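Local structure of B-cell cll/lymphoma 9 protein (Homo sapiens, 2VPB) at residues Val6-Ser11 against Thr29-His34. The protein takes part in Wnt signalling as a transcriptional coactivator of beta-catenin, and this chain is its HD1 domain, which interacts with PYGO1. Numbering follows the deposited sequence.
Sequences VVYVFS and TIVSFH
A beta strand, a helix and a hooked tail make up the HD1 domain, and here the tail folds back so that T29-H34 packs beside strand 8-10. Y8, V9 and F10 also pair in a parallel ladder with a strand of another protein chain, extending the sheet into that chain; the touching residues of the contact fall within the PYGO1-interacting region. No hydrogen bond joins the two segments; contact is through apolar side chains and the I30 carbonyl.

The tight part is around F10, which is buried. Its CG stands anti to the carbonyl carbon (chi1 -73°), and the ring tip points at the type I turn T29-S32, with CZ 3.2 Å from I30 O. V31 CG1 lies at the same ring's edge, close to its plane, 3.9 Å from F10 CZ, while I30 CD1 reaches CZ more loosely. A18 of helix 12-23 touches both F10 and I30.

Y8 and F33 form the outer, more exposed side. They meet tip to tip as an edge-to-face pair, planes at 58° and centroids 4.6 Å apart: F33 CE2 sits over the centre of the Y8 ring, 3.6 Å from Y8 CZ. V6 CG1 sits against the opposite face of Y8, away from the ring centre. An alanine at Y8 would remove the ring between V6 and F33 and would probably leave the F33 edge less well held against the strand.

The turn supports itself. T29 OG1 accepts a hydrogen bond from V31 N in an ST turn (3.2 Å, 144° at the hydrogen), and S32 N donates to T29 O. A hydrogen bond between the two hydroxyls, T29 OG1 and S32 OG, spans 2.7 Å.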
ATOM      1  N   VAL B   6     -15.865  -3.667  -1.390  1.00 18.57           N
ATOM      2  CA  VAL B   6     -14.874  -4.029  -0.366  1.00 18.43           C
ATOM      3  C   VAL B   6     -13.502  -3.584  -0.839  1.00 17.26           C
ATOM      4  O   VAL B   6     -13.104  -3.866  -1.974  1.00 18.09           O
ATOM      5  CB  VAL B   6     -14.834  -5.540  -0.074  1.00 18.42           C
ATOM      6  CG1 VAL B   6     -13.672  -5.876   0.878  1.00 19.28           C
ATOM      7  CG2 VAL B   6     -16.144  -5.980   0.535  1.00 19.69           C
ATOM      8  N   VAL B   7     -12.800  -2.871   0.036  1.00 16.17           N
ATOM      9  CA  VAL B   7     -11.447  -2.401  -0.262  1.00 16.05           C
ATOM     10  C   VAL B   7     -10.519  -3.027   0.758  1.00 15.80           C
ATOM     11  O   VAL B   7     -10.760  -2.946   1.970  1.00 15.55           O
ATOM     12  CB  VAL B   7     -11.348  -0.863  -0.183  1.00 16.35           C
ATOM     13  CG1 VAL B   7      -9.907  -0.416  -0.381  1.00 17.26           C
ATOM     14  CG2 VAL B   7     -12.257  -0.219  -1.234  1.00 17.13           C
ATOM     15  N   TYR B   8      -9.469  -3.670   0.259  1.00 15.43           N
ATOM     16  CA  TYR B   8      -8.498  -4.328   1.126  1.00 16.14           C
ATOM     17  C   TYR B   8      -7.410  -3.350   1.533  1.00 16.19           C
ATOM     18  O   TYR B   8      -6.864  -2.626   0.696  1.00 17.16           O
ATOM     19  CB  TYR B   8      -7.921  -5.546   0.412  1.00 16.40           C
ATOM     20  CG  TYR B   8      -8.983  -6.586   0.204  1.00 18.15           C
ATOM     21  CD1 TYR B   8      -9.447  -7.333   1.286  1.00 20.00           C
ATOM     22  CD2 TYR B   8      -9.548  -6.798  -1.054  1.00 18.65           C
ATOM     23  CE1 TYR B   8     -10.447  -8.271   1.126  1.00 21.43           C
ATOM     24  CE2 TYR B   8     -10.564  -7.762  -1.222  1.00 20.94           C
ATOM     25  CZ  TYR B   8     -10.992  -8.485  -0.121  1.00 22.23           C
ATOM     26  OH  TYR B   8     -11.985  -9.439  -0.256  1.00 25.82           O
ATOM     27  N   VAL B   9      -7.111  -3.320   2.827  1.00 15.41           N
ATOM     28  CA  VAL B   9      -6.137  -2.387   3.390  1.00 15.69           C
ATOM     29  C   VAL B   9      -4.898  -3.181   3.800  1.00 15.38           C
ATOM     30  O   VAL B   9      -4.953  -4.002   4.717  1.00 15.53           O
ATOM     31  CB  VAL B   9      -6.729  -1.600   4.588  1.00 16.36           C
ATOM     32  CG1 VAL B   9      -5.763  -0.519   5.057  1.00 17.53           C
ATOM     33  CG2 VAL B   9      -8.081  -0.965   4.199  1.00 16.88           C
ATOM     34  N   PHE B  10      -3.799  -2.961   3.075  1.00 13.75           N
ATOM     35  CA  PHE B  10      -2.547  -3.685   3.315  1.00 13.57           C
ATOM     36  C   PHE B  10      -1.576  -2.859   4.169  1.00 13.46           C
ATOM     37  O   PHE B  10      -1.284  -1.699   3.846  1.00 14.12           O
ATOM     38  CB  PHE B  10      -1.829  -3.928   1.976  1.00 13.19           C
ATOM     39  CG  PHE B  10      -2.461  -4.971   1.089  1.00 13.94           C
ATOM     40  CD1 PHE B  10      -1.864  -6.214   0.924  1.00 16.73           C
ATOM     41  CD2 PHE B  10      -3.619  -4.692   0.377  1.00 17.27           C
ATOM     42  CE1 PHE B  10      -2.431  -7.194   0.101  1.00 17.76           C
ATOM     43  CE2 PHE B  10      -4.191  -5.652  -0.459  1.00 16.92           C
ATOM     44  CZ  PHE B  10      -3.593  -6.914  -0.595  1.00 16.00           C
ATOM     45  N   SER B  11      -1.037  -3.459   5.235  1.00 14.13           N
ATOM     46  CA  SER B  11       0.163  -2.916   5.852  1.00 14.03           C
ATOM     47  C   SER B  11       1.343  -3.054   4.893  1.00 13.75           C
ATOM     48  O   SER B  11       1.275  -3.783   3.892  1.00 13.14           O
ATOM     49  CB  SER B  11       0.502  -3.661   7.153  1.00 13.99           C
ATOM     50  OG  SER B  11       0.794  -5.022   6.881  1.00 15.50           O
ATOM     51  N   THR B  29      -2.600 -12.191  -8.476  1.00 18.61           N
ATOM     52  CA  THR B  29      -2.615 -10.790  -8.055  1.00 17.64           C
ATOM     53  C   THR B  29      -2.516 -10.695  -6.543  1.00 16.43           C
ATOM     54  O   THR B  29      -2.769 -11.679  -5.832  1.00 16.37           O
ATOM     55  CB  THR B  29      -3.919 -10.043  -8.459  1.00 17.96           C
ATOM     56  OG1 THR B  29      -4.987 -10.359  -7.550  1.00 17.84           O
ATOM     57  CG2 THR B  29      -4.352 -10.370  -9.883  1.00 19.53           C
ATOM     58  N   ILE B  30      -2.197  -9.499  -6.063  1.00 15.53           N
ATOM     59  CA  ILE B  30      -2.033  -9.271  -4.623  1.00 14.47           C
ATOM     60  C   ILE B  30      -3.354  -9.376  -3.852  1.00 14.59           C
ATOM     61  O   ILE B  30      -3.334  -9.422  -2.619  1.00 14.87           O
ATOM     62  CB  ILE B  30      -1.332  -7.912  -4.305  1.00 13.74           C
ATOM     63  CG1 ILE B  30      -2.158  -6.704  -4.818  1.00 13.49           C
ATOM     64  CG2 ILE B  30       0.103  -7.891  -4.878  1.00 14.84           C
ATOM     65  CD1 ILE B  30      -1.749  -5.399  -4.210  1.00 14.62           C
ATOM     66  N   VAL B  31      -4.491  -9.423  -4.555  1.00 14.87           N
ATOM     67  CA  VAL B  31      -5.790  -9.610  -3.881  1.00 15.58           C
ATOM     68  C   VAL B  31      -6.445 -10.952  -4.228  1.00 16.28           C
ATOM     69  O   VAL B  31      -7.646 -11.147  -4.002  1.00 17.03           O
ATOM     70  CB  VAL B  31      -6.778  -8.425  -4.126  1.00 15.50           C
ATOM     71  CG1 VAL B  31      -6.281  -7.141  -3.444  1.00 15.46           C
ATOM     72  CG2 VAL B  31      -7.001  -8.207  -5.619  1.00 16.50           C
ATOM     73  N   SER B  32      -5.647 -11.881  -4.750  1.00 16.59           N
ATOM     74  CA  SER B  32      -6.135 -13.223  -5.089  1.00 17.40           C
ATOM     75  C   SER B  32      -6.178 -14.115  -3.848  1.00 17.27           C
ATOM     76  O   SER B  32      -5.488 -15.132  -3.781  1.00 16.98           O
ATOM     77  CB  SER B  32      -5.258 -13.850  -6.167  1.00 17.78           C
ATOM     78  OG  SER B  32      -5.312 -13.067  -7.342  1.00 19.77           O
ATOM     79  N   PHE B  33      -6.974 -13.720  -2.859  1.00 17.73           N
ATOM     80  CA  PHE B  33      -7.035 -14.467  -1.595  1.00 18.17           C
ATOM     81  C   PHE B  33      -7.613 -15.850  -1.830  1.00 18.34           C
ATOM     82  O   PHE B  33      -8.443 -16.041  -2.716  1.00 19.12           O
ATOM     83  CB  PHE B  33      -7.852 -13.718  -0.547  1.00 19.06           C
ATOM     84  CG  PHE B  33      -7.383 -12.321  -0.319  1.00 20.47           C
ATOM     85  CD1 PHE B  33      -6.205 -12.070   0.362  1.00 22.92           C
ATOM     86  CD2 PHE B  33      -8.123 -11.248  -0.801  1.00 21.48           C
ATOM     87  CE1 PHE B  33      -5.759 -10.751   0.558  1.00 23.91           C
ATOM     88  CE2 PHE B  33      -7.694  -9.938  -0.597  1.00 22.62           C
ATOM     89  CZ  PHE B  33      -6.513  -9.695   0.080  1.00 21.80           C
ATOM     90  N   HIS B  34      -7.154 -16.810  -1.037  1.00 17.25           N
ATOM     91  CA  HIS B  34      -7.537 -18.196  -1.270  1.00 17.56           C
ATOM     92  C   HIS B  34      -7.253 -18.998  -0.031  1.00 17.61           C
ATOM     93  O   HIS B  34      -6.708 -18.494   0.950  1.00 15.59           O
ATOM     94  CB  HIS B  34      -6.704 -18.753  -2.418  1.00 17.44           C
ATOM     95  CG  HIS B  34      -5.233 -18.657  -2.172  1.00 18.56           C
ATOM     96  ND1 HIS B  34      -4.477 -19.723  -1.733  1.00 21.38           N
ATOM     97  CD2 HIS B  34      -4.384 -17.603  -2.252  1.00 17.57           C
ATOM     98  CE1 HIS B  34      -3.223 -19.333  -1.566  1.00 20.79           C
ATOM     99  NE2 HIS B  34      -3.142 -18.050  -1.873  1.00 20.62           N
TER